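Local coordinates for putative glycoside hydrolase (Bacteroides thetaiotaomicron VPI-5482, PDB 3HBZ), which is of unknown exact function but binds calcium and may take part in carbohydrate metabolism, possibly as a glycoside hydrolase, at residues A[152-157]-A[214-219]; A[239-244]-A[282-287]. One frame throughout, in Å; residues are numbered along the deposited sequence.

Contact 1: A[152-157]-A[214-219]; sequences NGKTGK and AGYYKY. With CA (calcium ion), chain B.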
ATOM      1  N   ASN A 152      20.109   7.785   5.353  1.00 28.91           N
ATOM      2  CA  ASN A 152      21.317   7.141   4.854  1.00 30.45           C
ATOM      3  C   ASN A 152      21.049   5.913   4.011  1.00 28.93           C
ATOM      4  O   ASN A 152      21.242   4.800   4.466  1.00 30.72           O
ATOM      5  CB  ASN A 152      22.271   6.760   5.987  1.00 33.22           C
ATOM      6  CG  ASN A 152      22.784   7.959   6.764  1.00 43.94           C
ATOM      7  OD1 ASN A 152      23.058   9.019   6.199  1.00 52.15           O
ATOM      8  ND2 ASN A 152      22.931   7.791   8.077  1.00 57.88           N
ATOM      9  N   GLY A 153      20.634   6.133   2.771  1.00 27.71           N
ATOM     10  CA  GLY A 153      20.320   5.056   1.857  1.00 27.46           C
ATOM     11  C   GLY A 153      21.570   4.641   1.114  1.00 26.32           C
ATOM     12  O   GLY A 153      22.631   5.175   1.345  1.00 25.94           O
ATOM     13  N   LYS A 154      21.422   3.751   0.148  1.00 25.13           N
ATOM     14  CA  LYS A 154      22.531   3.341  -0.657  1.00 24.43           C
ATOM     15  C   LYS A 154      22.906   4.502  -1.567  1.00 27.11           C
ATOM     16  O   LYS A 154      24.065   4.834  -1.676  1.00 26.79           O
ATOM     17  CB  LYS A 154      22.169   2.086  -1.461  1.00 24.75           C
ATOM     18  CG  LYS A 154      23.305   1.570  -2.351  1.00 26.96           C
ATOM     19  CD  LYS A 154      23.052   0.129  -2.770  1.00 23.92           C
ATOM     20  CE  LYS A 154      24.198  -0.390  -3.651  1.00 29.66           C
ATOM     21  NZ  LYS A 154      24.312   0.394  -4.906  1.00 30.36           N
ATOM     22  N   THR A 155      21.921   5.112  -2.225  1.00 26.24           N
ATOM     23  CA  THR A 155      22.110   6.429  -2.858  1.00 26.18           C
ATOM     24  C   THR A 155      20.923   7.235  -2.385  1.00 25.07           C
ATOM     25  O   THR A 155      19.820   6.722  -2.338  1.00 24.68           O
ATOM     26  CB  THR A 155      22.134   6.359  -4.411  1.00 26.47           C
ATOM     27  OG1 THR A 155      21.115   5.455  -4.865  1.00 27.95           O
ATOM     28  CG2 THR A 155      23.541   5.880  -4.945  1.00 21.83           C
ATOM     29  N   GLY A 156      21.131   8.485  -2.015  1.00 26.15           N
ATOM     30  CA  GLY A 156      20.065   9.287  -1.397  1.00 25.58           C
ATOM     31  C   GLY A 156      19.491   8.623  -0.150  1.00 25.45           C
ATOM     32  O   GLY A 156      20.229   8.060   0.638  1.00 23.45           O
ATOM     33  N   LYS A 157      18.182   8.738   0.050  1.00 23.76           N
ATOM     34  CA  LYS A 157      17.509   8.200   1.234  1.00 22.57           C
ATOM     35  C   LYS A 157      17.011   6.830   0.900  1.00 23.63           C
ATOM     36  O   LYS A 157      17.167   6.395  -0.259  1.00 23.15           O
ATOM     37  CB  LYS A 157      16.373   9.107   1.642  1.00 22.96           C
ATOM     38  CG  LYS A 157      16.885  10.582   1.840  1.00 26.47           C
ATOM     39  CD  LYS A 157      15.746  11.544   2.096  1.00 30.47           C
ATOM     40  CE  LYS A 157      16.274  12.961   2.441  1.00 37.51           C
ATOM     41  NZ  LYS A 157      15.145  13.918   2.442  1.00 40.71           N
ATOM     42  N   ALA A 214      14.606  -6.997  -8.122  1.00 25.32           N
ATOM     43  CA  ALA A 214      15.997  -6.799  -7.741  1.00 24.04           C
ATOM     44  C   ALA A 214      16.106  -5.560  -6.867  1.00 23.62           C
ATOM     45  O   ALA A 214      15.255  -4.697  -6.942  1.00 25.68           O
ATOM     46  CB  ALA A 214      16.902  -6.647  -9.009  1.00 19.56           C
ATOM     47  N   GLY A 215      17.117  -5.525  -5.999  1.00 24.34           N
ATOM     48  CA  GLY A 215      17.399  -4.355  -5.193  1.00 25.27           C
ATOM     49  C   GLY A 215      18.400  -4.640  -4.117  1.00 27.41           C
ATOM     50  O   GLY A 215      19.071  -5.674  -4.156  1.00 25.85           O
ATOM     51  N   TYR A 216      18.521  -3.714  -3.158  1.00 26.78           N
ATOM     52  CA  TYR A 216      19.454  -3.893  -2.066  1.00 25.20           C
ATOM     53  C   TYR A 216      18.782  -3.812  -0.701  1.00 25.62           C
ATOM     54  O   TYR A 216      17.838  -3.036  -0.517  1.00 23.11           O
ATOM     55  CB  TYR A 216      20.565  -2.833  -2.147  1.00 27.67           C
ATOM     56  CG  TYR A 216      21.469  -3.064  -3.305  1.00 29.24           C
ATOM     57  CD1 TYR A 216      21.146  -2.568  -4.561  1.00 30.37           C
ATOM     58  CD2 TYR A 216      22.645  -3.824  -3.164  1.00 26.58           C
ATOM     59  CE1 TYR A 216      21.972  -2.787  -5.638  1.00 35.33           C
ATOM     60  CE2 TYR A 216      23.489  -4.038  -4.244  1.00 29.69           C
ATOM     61  CZ  TYR A 216      23.121  -3.529  -5.477  1.00 36.47           C
ATOM     62  OH  TYR A 216      23.900  -3.730  -6.563  1.00 42.93           O
ATOM     63  N   TYR A 217      19.338  -4.547   0.277  1.00 23.74           N
ATOM     64  CA  TYR A 217      18.848  -4.467   1.643  1.00 22.72           C
ATOM     65  C   TYR A 217      19.941  -4.561   2.673  1.00 25.63           C
ATOM     66  O   TYR A 217      21.043  -5.022   2.400  1.00 27.14           O
ATOM     67  CB  TYR A 217      17.771  -5.516   1.934  1.00 21.69           C
ATOM     68  CG  TYR A 217      18.314  -6.875   2.248  1.00 23.39           C
ATOM     69  CD1 TYR A 217      18.786  -7.707   1.223  1.00 29.47           C
ATOM     70  CD2 TYR A 217      18.359  -7.351   3.553  1.00 26.38           C
ATOM     71  CE1 TYR A 217      19.278  -8.979   1.497  1.00 26.58           C
ATOM     72  CE2 TYR A 217      18.886  -8.607   3.844  1.00 20.81           C
ATOM     73  CZ  TYR A 217      19.330  -9.424   2.801  1.00 23.19           C
ATOM     74  OH  TYR A 217      19.847 -10.667   3.069  1.00 23.71           O
ATOM     75  N   LYS A 218      19.587  -4.096   3.863  1.00 24.39           N
ATOM     76  CA  LYS A 218      20.284  -4.363   5.095  1.00 25.18           C
ATOM     77  C   LYS A 218      19.228  -4.895   6.071  1.00 24.90           C
ATOM     78  O   LYS A 218      18.035  -4.502   6.006  1.00 26.06           O
ATOM     79  CB  LYS A 218      20.908  -3.085   5.683  1.00 24.23           C
ATOM     80  CG  LYS A 218      22.094  -2.508   4.938  1.00 24.99           C
ATOM     81  CD  LYS A 218      22.619  -1.254   5.627  1.00 20.48           C
ATOM     82  CE  LYS A 218      23.901  -0.743   4.985  1.00 22.02           C
ATOM     83  NZ  LYS A 218      24.391   0.561   5.501  1.00 30.79           N
ATOM     84  N   TYR A 219      19.659  -5.729   7.013  1.00 24.04           N
ATOM     85  CA  TYR A 219      18.725  -6.279   7.993  1.00 22.39           C
ATOM     86  C   TYR A 219      19.388  -6.592   9.324  1.00 24.76           C
ATOM     87  O   TYR A 219      20.470  -7.186   9.370  1.00 25.61           O
ATOM     88  CB  TYR A 219      18.036  -7.532   7.459  1.00 22.49           C
ATOM     89  CG  TYR A 219      16.966  -8.088   8.399  1.00 26.02           C
ATOM     90  CD1 TYR A 219      15.768  -7.422   8.554  1.00 25.81           C
ATOM     91  CD2 TYR A 219      17.170  -9.255   9.147  1.00 26.49           C
ATOM     92  CE1 TYR A 219      14.774  -7.873   9.406  1.00 24.85           C
ATOM     93  CE2 TYR A 219      16.156  -9.738  10.049  1.00 21.85           C
ATOM     94  CZ  TYR A 219      14.982  -9.022  10.181  1.00 21.58           C
ATOM     95  OH  TYR A 219      13.937  -9.434  10.959  1.00 26.87           O
TER
HETATM   96 CA    CA B   1      17.623   5.894  -2.443  1.00 35.78          CA
HETATM   97  O   HOH W   1      22.912   2.904   5.358  1.00 47.99           O
HETATM   98  O   HOH W   2      18.503   5.451  -4.600  1.00 22.13           O
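Lys154 and Tyr216 mark the point where loop 152-157 passes nearest strand 214-219, their CA atoms 8.0 Å apart, so side chains rather than backbone pairing span the gap. The lysine chain is extended until its last torsion, where a bend (chi4 -62°) turns NZ up from the ring plane, keeping it over the face without running into it. Lys154 CD rests against Tyr216 CG at 3.6 Å. CE lies 3.5 Å from the centroid of the Tyr216 ring and 2° off its normal, an almost central CH-pi contact. NZ stays over the same face as a cation-pi partner, 4.2 Å from the centroid, and also forms a salt bridge with Glu333. A long aliphatic chain ending in a charge thus serves both ring and acid, and the broad aromatic face of Tyr216 takes methylenes and ammonium alike. The loop is a calcium-binding turn in a domain assigned to the galactose-binding domain-like clan, consistent with a beta-sandwich. Thr155 O and Lys157 O bind the calcium ion at 2.4 and 2.3 Å, and Asn101, Glu103, Asp332 and water 2, which donates to Thr155 OG1, are further ligands. Glycines suit the turn: Gly156 has a positive phi, and a beta carbon on Gly153 would collide with Lys157 O. A leucine in place of Tyr216 has no ring face to offer; the lysine end, without its cation-pi and CH-pi contacts, would probably be freer to turn, although Trp281 also lies against it. Water 1 donates to Asn152 O (2.7 Å) and accepts from Lys218 NZ (2.8 Å), joining loop and strand again.

Contact 2: A[239-244]-A[282-287]; sequences CDIYAI and TYFKLP
Ile241 meets Phe284 and Leu286 in a buried contact, between two strands that are not direct neighbours, in which the side chains that meet are all apolar. At Ile241 CB the side chain divides, and each branch has its own work. The methyl CG2 stands anti to the backbone N, and this sends it between the two partners: it lies 4.0 Å from Phe284 CE1, near the rim of the ring, and 4.1 Å from Leu286 CD1. The other branch leaves through CG1, which lies beside the backbone N (chi1 -56°) and carries the chain onward in an extended form. At the tip, CD1 comes over one face of the Phe284 ring, 4.1 Å from CE2 and displaced from the centre toward the rim. Isoleucine suits the place because its beta branching offers a methyl on one branch and an ethyl on the other, so that a single residue can touch the ring at two points and still reach the leucine.

Phe284 approaches from the opposite direction; its flat ring gives the isoleucine a broad apolar surface. Leu286 crosses Ile241 at about a right angle, and its methyl CD1 also packs 3.8 Å from Ile241 O, against the backbone as well as the side chain. Two residues apart on a strand, Phe284 and Leu286 point to the same side, as strand alternation requires. Side chains meeting over an intervening strand are consistent with the inner face of a curved antiparallel beta-sheet.

Strand 240-247 hydrogen-bonds to strand 306-313 on one edge and to strand 266-271 on the other, and strand 266-271 pairs in turn with strand 281-290. The contact therefore reaches past that intervening strand, with Ile241 also packing on Phe312 and Ile272, and Leu286 on Ala270 of strand 266-271.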
ATOM      1  N   CYS A 239      13.350 -10.897   7.832  1.00 23.85           N
ATOM      2  CA  CYS A 239      12.510 -10.148   6.925  1.00 22.62           C
ATOM      3  C   CYS A 239      11.890 -11.022   5.842  1.00 25.19           C
ATOM      4  O   CYS A 239      12.280 -12.208   5.678  1.00 27.70           O
ATOM      5  CB  CYS A 239      13.343  -9.060   6.266  1.00 25.13           C
ATOM      6  SG  CYS A 239      14.778  -9.706   5.381  1.00 28.05           S
ATOM      7  N   ASP A 240      10.936 -10.452   5.106  1.00 25.63           N
ATOM      8  CA  ASP A 240      10.405 -11.062   3.873  1.00 24.72           C
ATOM      9  C   ASP A 240      10.357  -9.993   2.799  1.00 25.44           C
ATOM     10  O   ASP A 240      10.112  -8.794   3.072  1.00 25.29           O
ATOM     11  CB  ASP A 240       9.020 -11.670   4.105  1.00 24.73           C
ATOM     12  CG  ASP A 240       8.673 -12.791   3.131  1.00 29.35           C
ATOM     13  OD1 ASP A 240       9.461 -13.170   2.231  1.00 29.27           O
ATOM     14  OD2 ASP A 240       7.563 -13.294   3.280  1.00 27.43           O
ATOM     15  N   ILE A 241      10.661 -10.427   1.581  1.00 21.28           N
ATOM     16  CA  ILE A 241      10.604  -9.599   0.400  1.00 21.50           C
ATOM     17  C   ILE A 241      10.033 -10.479  -0.705  1.00 23.68           C
ATOM     18  O   ILE A 241      10.577 -11.548  -0.980  1.00 23.85           O
ATOM     19  CB  ILE A 241      12.033  -9.125  -0.033  1.00 20.85           C
ATOM     20  CG1 ILE A 241      12.732  -8.402   1.122  1.00 25.65           C
ATOM     21  CG2 ILE A 241      11.923  -8.268  -1.336  1.00 20.35           C
ATOM     22  CD1 ILE A 241      14.228  -8.012   0.918  1.00 26.25           C
ATOM     23  N   TYR A 242       8.922 -10.065  -1.295  1.00 22.55           N
ATOM     24  CA  TYR A 242       8.272 -10.882  -2.266  1.00 23.51           C
ATOM     25  C   TYR A 242       7.459 -10.049  -3.240  1.00 24.17           C
ATOM     26  O   TYR A 242       7.276  -8.838  -3.031  1.00 25.76           O
ATOM     27  CB  TYR A 242       7.464 -11.960  -1.577  1.00 26.50           C
ATOM     28  CG  TYR A 242       6.293 -11.521  -0.721  1.00 26.69           C
ATOM     29  CD1 TYR A 242       5.008 -11.434  -1.260  1.00 26.34           C
ATOM     30  CD2 TYR A 242       6.451 -11.262   0.614  1.00 29.11           C
ATOM     31  CE1 TYR A 242       3.893 -11.099  -0.467  1.00 28.02           C
ATOM     32  CE2 TYR A 242       5.343 -10.869   1.433  1.00 27.34           C
ATOM     33  CZ  TYR A 242       4.067 -10.817   0.882  1.00 28.77           C
ATOM     34  OH  TYR A 242       2.968 -10.485   1.661  1.00 30.30           O
ATOM     35  N   ALA A 243       7.029 -10.692  -4.326  1.00 22.24           N
ATOM     36  CA  ALA A 243       6.161 -10.093  -5.331  1.00 23.30           C
ATOM     37  C   ALA A 243       5.256 -11.181  -5.874  1.00 27.39           C
ATOM     38  O   ALA A 243       5.632 -12.369  -5.889  1.00 24.44           O
ATOM     39  CB  ALA A 243       6.968  -9.425  -6.475  1.00 21.60           C
ATOM     40  N   ILE A 244       4.036 -10.790  -6.239  1.00 27.58           N
ATOM     41  CA  ILE A 244       3.037 -11.719  -6.784  1.00 27.33           C
ATOM     42  C   ILE A 244       2.393 -11.074  -8.019  1.00 28.37           C
ATOM     43  O   ILE A 244       2.355  -9.856  -8.154  1.00 29.05           O
ATOM     44  CB  ILE A 244       1.982 -12.103  -5.751  1.00 26.44           C
ATOM     45  CG1 ILE A 244       1.277 -10.844  -5.190  1.00 25.99           C
ATOM     46  CG2 ILE A 244       2.604 -12.877  -4.607  1.00 25.60           C
ATOM     47  CD1 ILE A 244       0.187 -11.138  -4.119  1.00 23.70           C
ATOM     48  N   THR A 282      23.107  -5.432   0.540  1.00 25.56           N
ATOM     49  CA  THR A 282      23.233  -6.758  -0.041  1.00 25.21           C
ATOM     50  C   THR A 282      22.236  -6.850  -1.176  1.00 25.11           C
ATOM     51  O   THR A 282      21.070  -6.509  -1.004  1.00 28.12           O
ATOM     52  CB  THR A 282      22.942  -7.813   1.069  1.00 25.13           C
ATOM     53  OG1 THR A 282      23.800  -7.554   2.192  1.00 23.59           O
ATOM     54  CG2 THR A 282      23.110  -9.233   0.566  1.00 26.47           C
ATOM     55  N   TYR A 283      22.696  -7.325  -2.326  1.00 25.17           N
ATOM     56  CA  TYR A 283      21.903  -7.394  -3.530  1.00 26.96           C
ATOM     57  C   TYR A 283      20.977  -8.596  -3.495  1.00 28.53           C
ATOM     58  O   TYR A 283      21.374  -9.659  -3.010  1.00 28.07           O
ATOM     59  CB  TYR A 283      22.828  -7.551  -4.736  1.00 27.88           C
ATOM     60  CG  TYR A 283      22.153  -7.481  -6.082  1.00 26.47           C
ATOM     61  CD1 TYR A 283      21.426  -6.354  -6.461  1.00 29.95           C
ATOM     62  CD2 TYR A 283      22.283  -8.527  -7.013  1.00 31.31           C
ATOM     63  CE1 TYR A 283      20.825  -6.271  -7.730  1.00 30.87           C
ATOM     64  CE2 TYR A 283      21.699  -8.449  -8.276  1.00 33.28           C
ATOM     65  CZ  TYR A 283      20.981  -7.319  -8.630  1.00 32.94           C
ATOM     66  OH  TYR A 283      20.396  -7.243  -9.872  1.00 35.66           O
ATOM     67  N   PHE A 284      19.732  -8.410  -3.948  1.00 25.34           N
ATOM     68  CA  PHE A 284      18.845  -9.518  -4.187  1.00 24.71           C
ATOM     69  C   PHE A 284      18.343  -9.441  -5.607  1.00 27.42           C
ATOM     70  O   PHE A 284      18.185  -8.359  -6.172  1.00 27.13           O
ATOM     71  CB  PHE A 284      17.697  -9.574  -3.176  1.00 26.00           C
ATOM     72  CG  PHE A 284      16.818  -8.368  -3.141  1.00 29.88           C
ATOM     73  CD1 PHE A 284      15.689  -8.280  -3.951  1.00 29.90           C
ATOM     74  CD2 PHE A 284      17.043  -7.359  -2.231  1.00 26.10           C
ATOM     75  CE1 PHE A 284      14.857  -7.185  -3.889  1.00 28.30           C
ATOM     76  CE2 PHE A 284      16.196  -6.258  -2.164  1.00 27.93           C
ATOM     77  CZ  PHE A 284      15.093  -6.181  -2.980  1.00 25.76           C
ATOM     78  N   LYS A 285      18.114 -10.598  -6.201  1.00 28.91           N
ATOM     79  CA  LYS A 285      17.552 -10.652  -7.544  1.00 29.38           C
ATOM     80  C   LYS A 285      16.666 -11.862  -7.643  1.00 27.94           C
ATOM     81  O   LYS A 285      17.129 -12.952  -7.884  1.00 30.79           O
ATOM     82  CB  LYS A 285      18.656 -10.668  -8.590  1.00 30.70           C
ATOM     83  CG  LYS A 285      18.151 -10.675 -10.037  1.00 29.22           C
ATOM     84  CD  LYS A 285      19.328 -10.589 -10.990  1.00 39.93           C
ATOM     85  CE  LYS A 285      18.895 -10.807 -12.418  1.00 47.85           C
ATOM     86  NZ  LYS A 285      20.032 -10.707 -13.378  1.00 45.06           N
ATOM     87  N   LEU A 286      15.371 -11.643  -7.473  1.00 28.62           N
ATOM     88  CA  LEU A 286      14.425 -12.714  -7.229  1.00 24.79           C
ATOM     89  C   LEU A 286      13.701 -13.043  -8.506  1.00 24.52           C
ATOM     90  O   LEU A 286      12.972 -12.219  -9.003  1.00 23.48           O
ATOM     91  CB  LEU A 286      13.421 -12.258  -6.177  1.00 24.84           C
ATOM     92  CG  LEU A 286      14.058 -11.655  -4.925  1.00 24.98           C
ATOM     93  CD1 LEU A 286      12.925 -11.181  -4.006  1.00 23.13           C
ATOM     94  CD2 LEU A 286      15.048 -12.631  -4.239  1.00 20.15           C
ATOM     95  N   PRO A 287      13.888 -14.261  -9.035  1.00 23.35           N
ATOM     96  CA  PRO A 287      13.127 -14.599 -10.213  1.00 24.46           C
ATOM     97  C   PRO A 287      11.648 -14.831  -9.931  1.00 26.25           C
ATOM     98  O   PRO A 287      11.276 -15.426  -8.901  1.00 24.68           O
ATOM     99  CB  PRO A 287      13.790 -15.884 -10.717  1.00 28.11           C
ATOM    100  CG  PRO A 287      14.388 -16.506  -9.492  1.00 28.26           C
ATOM    101  CD  PRO A 287      14.706 -15.384  -8.542  1.00 23.78           C
TER

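How the contacts relate
From the N terminus the chain first lays down the calcium loop 152-157, then runs through 56 residues, including helices and several strands, before 214-219 returns beside it and closes contact 1. Only afterwards does 239-244 open contact 2, which 282-287 closes after a further 37 residues without helix. The two contacts thus follow in series, neither nested nor crossed. They are joined chiefly by the antiparallel pairing of strands 210-220 and 281-290, with probable hydrogen bonds from Thr282 N to Tyr217 O and from Phe284 N to Gly215 O, both 2.8 Å, and Tyr219 also packs against Cys239. Through these the calcium loop is linked to the buried packing, the contact centres being about 13 Å apart.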